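Microbial serine proteinases; subtilisin from Bacillus subtilis probably hydrolyses peptide bonds in proteins, as a cold-adapted serine protease of the subtilisin family. Local coordinates of one contact, PDB 2GKO (chain A, 1.40 Å), residues V188-N193 and S246-A251, beside the matching contact of the related protease from Penicillium cyclopium, PDB 5Z6O (chain B, 1.70 Å), residues I184-N189 and S225-A230. One frame, after least-squares fit of the local backbone (RMSD 0.43 Å); residues are numbered along the deposited sequences.

Structure 1 (2GKO); sequences VAALEN and SGTSMA. With PMS (phenylmethanesulfonic acid), chain C.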
# COMPACT_ATOMS: atom_id res chain seq x y z
N VAL A 188 3.71 5.14 -4.10
CA VAL A 188 4.41 5.22 -2.85
C VAL A 188 5.88 4.79 -2.97
O VAL A 188 6.20 3.64 -3.38
CB VAL A 188 3.72 4.36 -1.79
CG1 VAL A 188 4.41 4.56 -0.40
CG2 VAL A 188 2.25 4.71 -1.71
N ALA A 189 6.79 5.70 -2.64
CA ALA A 189 8.23 5.43 -2.57
C ALA A 189 8.60 4.78 -1.26
O ALA A 189 7.89 4.94 -0.25
CB ALA A 189 9.02 6.71 -2.73
N ALA A 190 9.74 4.08 -1.25
CA ALA A 190 10.20 3.34 -0.08
C ALA A 190 11.27 4.12 0.64
O ALA A 190 12.28 4.48 0.05
CB ALA A 190 10.77 1.99 -0.44
N LEU A 191 11.03 4.30 1.92
CA LEU A 191 12.01 4.80 2.86
C LEU A 191 12.77 3.68 3.55
O LEU A 191 12.26 2.58 3.77
CB LEU A 191 11.29 5.66 3.91
CG LEU A 191 10.51 6.85 3.39
CD1 LEU A 191 9.67 7.42 4.53
CD2 LEU A 191 11.42 7.92 2.82
N GLU A 192 14.01 3.97 3.91
CA GLU A 192 14.83 3.07 4.72
C GLU A 192 15.05 3.69 6.10
O GLU A 192 14.83 4.89 6.29
CB GLU A 192 16.17 2.79 4.04
CG GLU A 192 17.05 4.02 3.89
CD GLU A 192 18.19 3.84 2.92
OE1 GLU A 192 18.23 2.85 2.19
OE2 GLU A 192 19.06 4.73 2.88
N ASN A 193 15.50 2.86 7.04
CA ASN A 193 15.63 3.29 8.43
C ASN A 193 16.96 3.99 8.66
O ASN A 193 17.79 3.53 9.45
CB ASN A 193 15.47 2.12 9.38
CG ASN A 193 15.23 2.57 10.82
OD1 ASN A 193 15.01 3.77 11.09
ND2 ASN A 193 15.22 1.61 11.72
N SER A 246 12.34 -6.10 1.69
CA SER A 246 12.40 -4.71 1.25
C SER A 246 11.77 -4.55 -0.12
O SER A 246 12.01 -5.37 -0.99
CB SER A 246 13.84 -4.25 1.12
OG SER A 246 14.54 -4.39 2.32
N GLY A 247 11.04 -3.47 -0.31
CA GLY A 247 10.46 -3.14 -1.60
C GLY A 247 9.51 -1.99 -1.49
O GLY A 247 9.00 -1.70 -0.41
N THR A 248 9.22 -1.33 -2.60
CA THR A 248 8.13 -0.35 -2.57
C THR A 248 6.80 -1.07 -2.31
O THR A 248 5.85 -0.46 -1.87
CB THR A 248 8.04 0.49 -3.86
OG1 THR A 248 8.01 -0.35 -5.02
CG2 THR A 248 9.25 1.41 -3.98
N SER A 249 6.77 -2.39 -2.53
CA SER A 249 5.64 -3.24 -2.13
C SER A 249 5.36 -3.18 -0.64
O SER A 249 4.22 -3.43 -0.25
CB SER A 249 5.92 -4.70 -2.47
OG SER A 249 5.68 -4.91 -3.85
N MET A 250 6.40 -2.92 0.15
CA MET A 250 6.29 -2.83 1.61
C MET A 250 5.83 -1.45 2.05
O MET A 250 5.14 -1.30 3.07
CB MET A 250 7.64 -3.15 2.27
CG MET A 250 8.03 -4.64 2.29
SD MET A 250 8.20 -5.48 0.66
CE MET A 250 6.60 -6.30 0.54
N ALA A 251 6.18 -0.44 1.26
CA ALA A 251 5.81 0.96 1.53
C ALA A 251 4.34 1.19 1.27
O ALA A 251 3.67 1.85 2.05
CB ALA A 251 6.68 1.89 0.68
C PMS C . 7.05 -6.26 -5.42
S PMS C . 6.84 -4.63 -5.07
C1 PMS C . 7.60 -7.07 -4.26
C2 PMS C . 8.97 -7.25 -4.09
C3 PMS C . 9.47 -8.02 -3.03
C4 PMS C . 8.58 -8.64 -2.17
C5 PMS C . 7.21 -8.51 -2.34
C6 PMS C . 6.73 -7.73 -3.39
O2S PMS C . 6.49 -3.98 -6.31
O1S PMS C . 8.05 -4.21 -4.38

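Structure 2 (5Z6O); sequences IAASTN and SGTSMA. With PMS (phenylmethanesulfonic acid), chain D.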
# COMPACT_ATOMS: atom_id res chain seq x y z
N ILE B 184 3.56 5.51 -3.78
CA ILE B 184 4.37 5.48 -2.56
C ILE B 184 5.77 4.98 -2.89
O ILE B 184 5.94 3.88 -3.42
CB ILE B 184 3.73 4.59 -1.47
CG1 ILE B 184 2.24 4.88 -1.29
CG2 ILE B 184 4.48 4.76 -0.15
CD1 ILE B 184 1.96 6.39 -1.06
N ALA B 185 6.79 5.77 -2.53
CA ALA B 185 8.18 5.36 -2.66
C ALA B 185 8.69 4.82 -1.33
O ALA B 185 8.06 4.98 -0.28
CB ALA B 185 9.04 6.55 -3.13
N ALA B 186 9.83 4.13 -1.39
CA ALA B 186 10.33 3.37 -0.25
C ALA B 186 11.48 4.08 0.47
O ALA B 186 12.45 4.49 -0.18
CB ALA B 186 10.80 1.99 -0.70
N SER B 187 11.40 4.17 1.80
CA SER B 187 12.47 4.78 2.59
C SER B 187 13.19 3.73 3.42
O SER B 187 12.70 2.62 3.60
CB SER B 187 11.90 5.88 3.52
OG SER B 187 11.12 5.33 4.59
N THR B 188 14.36 4.11 3.98
CA THR B 188 15.16 3.20 4.80
C THR B 188 15.14 3.67 6.25
O THR B 188 14.69 4.77 6.55
CB THR B 188 16.61 3.15 4.33
OG1 THR B 188 17.21 4.45 4.59
CG2 THR B 188 16.67 2.84 2.84
N ASN B 189 15.72 2.86 7.14
CA ASN B 189 15.66 3.17 8.57
C ASN B 189 16.54 4.35 8.95
O ASN B 189 16.32 4.92 10.02
CB ASN B 189 16.00 1.93 9.46
CG ASN B 189 17.39 1.34 9.21
OD1 ASN B 189 17.85 0.51 10.00
ND2 ASN B 189 18.03 1.70 8.13
N SER B 225 11.96 -6.39 1.42
CA SER B 225 12.19 -5.02 0.98
C SER B 225 11.54 -4.78 -0.37
O SER B 225 11.56 -5.66 -1.25
CB SER B 225 13.67 -4.68 0.83
OG SER B 225 14.34 -4.84 2.05
N GLY B 226 11.02 -3.58 -0.55
CA GLY B 226 10.47 -3.17 -1.82
C GLY B 226 9.47 -2.06 -1.60
O GLY B 226 9.03 -1.81 -0.49
N THR B 227 9.14 -1.36 -2.68
CA THR B 227 8.02 -0.42 -2.55
C THR B 227 6.71 -1.17 -2.28
O THR B 227 5.75 -0.56 -1.80
CB THR B 227 7.85 0.44 -3.80
OG1 THR B 227 7.72 -0.39 -4.94
CG2 THR B 227 9.06 1.39 -4.03
N SER B 228 6.67 -2.49 -2.54
CA SER B 228 5.55 -3.32 -2.09
C SER B 228 5.34 -3.23 -0.59
O SER B 228 4.22 -3.42 -0.11
CB SER B 228 5.76 -4.81 -2.46
OG SER B 228 5.73 -4.97 -3.88
N MET B 229 6.43 -3.06 0.18
CA MET B 229 6.33 -2.95 1.63
C MET B 229 5.96 -1.54 2.08
O MET B 229 5.40 -1.36 3.17
CB MET B 229 7.68 -3.32 2.25
CG MET B 229 7.99 -4.84 2.29
SD MET B 229 8.16 -5.60 0.65
CE MET B 229 6.73 -6.64 0.55
N ALA B 230 6.24 -0.56 1.25
CA ALA B 230 5.97 0.83 1.57
C ALA B 230 4.48 1.14 1.41
O ALA B 230 3.84 1.65 2.34
CB ALA B 230 6.83 1.71 0.64
C PMS D . 6.62 -6.32 -5.84
S PMS D . 7.08 -5.74 -4.18
C1 PMS D . 6.48 -5.13 -6.80
C2 PMS D . 5.98 -3.90 -6.39
C3 PMS D . 5.86 -2.86 -7.30
C4 PMS D . 6.22 -3.04 -8.63
C5 PMS D . 6.71 -4.27 -9.04
C6 PMS D . 6.85 -5.31 -8.13
O2S PMS D . 7.73 -6.82 -3.36
O1S PMS D . 8.15 -4.69 -4.23

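Structure 1 (2GKO)
Val188 packs on Ala251 where strand 186-192 of the central sheet passes the first turn of helix 248-265. CB of Val188 stands 4.4 Å from C of Ala251. From it CG1, anti to the backbone N (chi1 -175°), reaches CB and O of Ala251, both at 3.7 Å; CG2, on the backbone-N side, turns from Ala251. The side chain also touches strand 226-229. CB of Ala251 meets O of Ala189 at 3.4 Å. Alongside, CG2 of Thr248 touches CB of Ala190 at 3.9 Å, and OG1 of Thr248 is hydrogen-bonded to OD1 of Asn168 and N of Gly167. Farther along, Leu191 rests on Tyr200, and Glu192 salt-bridges Arg201. Ser249 OG is bonded to S of PMS; Ser249 N donates to its O1S and Asn168 ND2 also hydrogen-bonds PMS, consistent with a subtilisin oxyanion hole.

Structure 2 (5Z6O)
CB of Ile184 stands 4.6 Å from C of Ala230, the alanine on which this side chain packs. From CB the branch CG2, anti to the backbone N, reaches CB of Ala230 at 3.9 Å. The other branch, CG1, lies beside the backbone N (chi1 -47°) and carries CD1 away from the helix. The side chain also touches strand 205-208. CB of Ala230 meets O of Ala185 at 3.6 Å. Alongside, CG2 of Thr227 touches CB of Ala186 at 3.8 Å, and OG1 of Thr227 is hydrogen-bonded to OD1 of Asn165 and N of Gly164. Farther along, Ser187 rests on Tyr206, and OG1 of Thr188 is hydrogen-bonded to Gly192 N. As probably in an oxyanion hole, Ser228 N and Asn165 ND2 both hydrogen-bond PMS, whose S is bonded to OG of Ser228, probably the charge-relay serine.

How the two compare
Within the packing, Ile184(B) takes the place of Val188(A). The CB atoms coincide within the error, and the branch facing the helix keeps its place: CG1 of Val188(A) and CG2 of Ile184(B) lie 0.3 Å apart, so the touch on Ala251(A), or Ala230(B), is kept. The second branch also matches, CG2 of Val188(A) and CG1 of Ile184(B) being 0.5 Å apart. What comes is CD1 of Ile184(B), adding apolar bulk on the side turned from the helix. Thr248(A), Ser249(A) and Met250(A) and their counterparts Thr227(B), Ser228(B) and Met229(B) keep their place within the error, and PMS is bound in both. The buried apolar end of Leu191(A) gives way to the small polar hydroxyl of Ser187(B), the CB atoms 0.8 Å apart after superposition. The carboxylate of Glu192(A), paired with Arg201(A), is replaced by the neutral, hydroxyl-bearing Thr188(B), whose CG2 has no counterpart in Glu192(A). Finally psi turns from 61° at Asn193(A) to -13° at Asn189(B), leaving the carbonyl O atoms 2.1 Å apart.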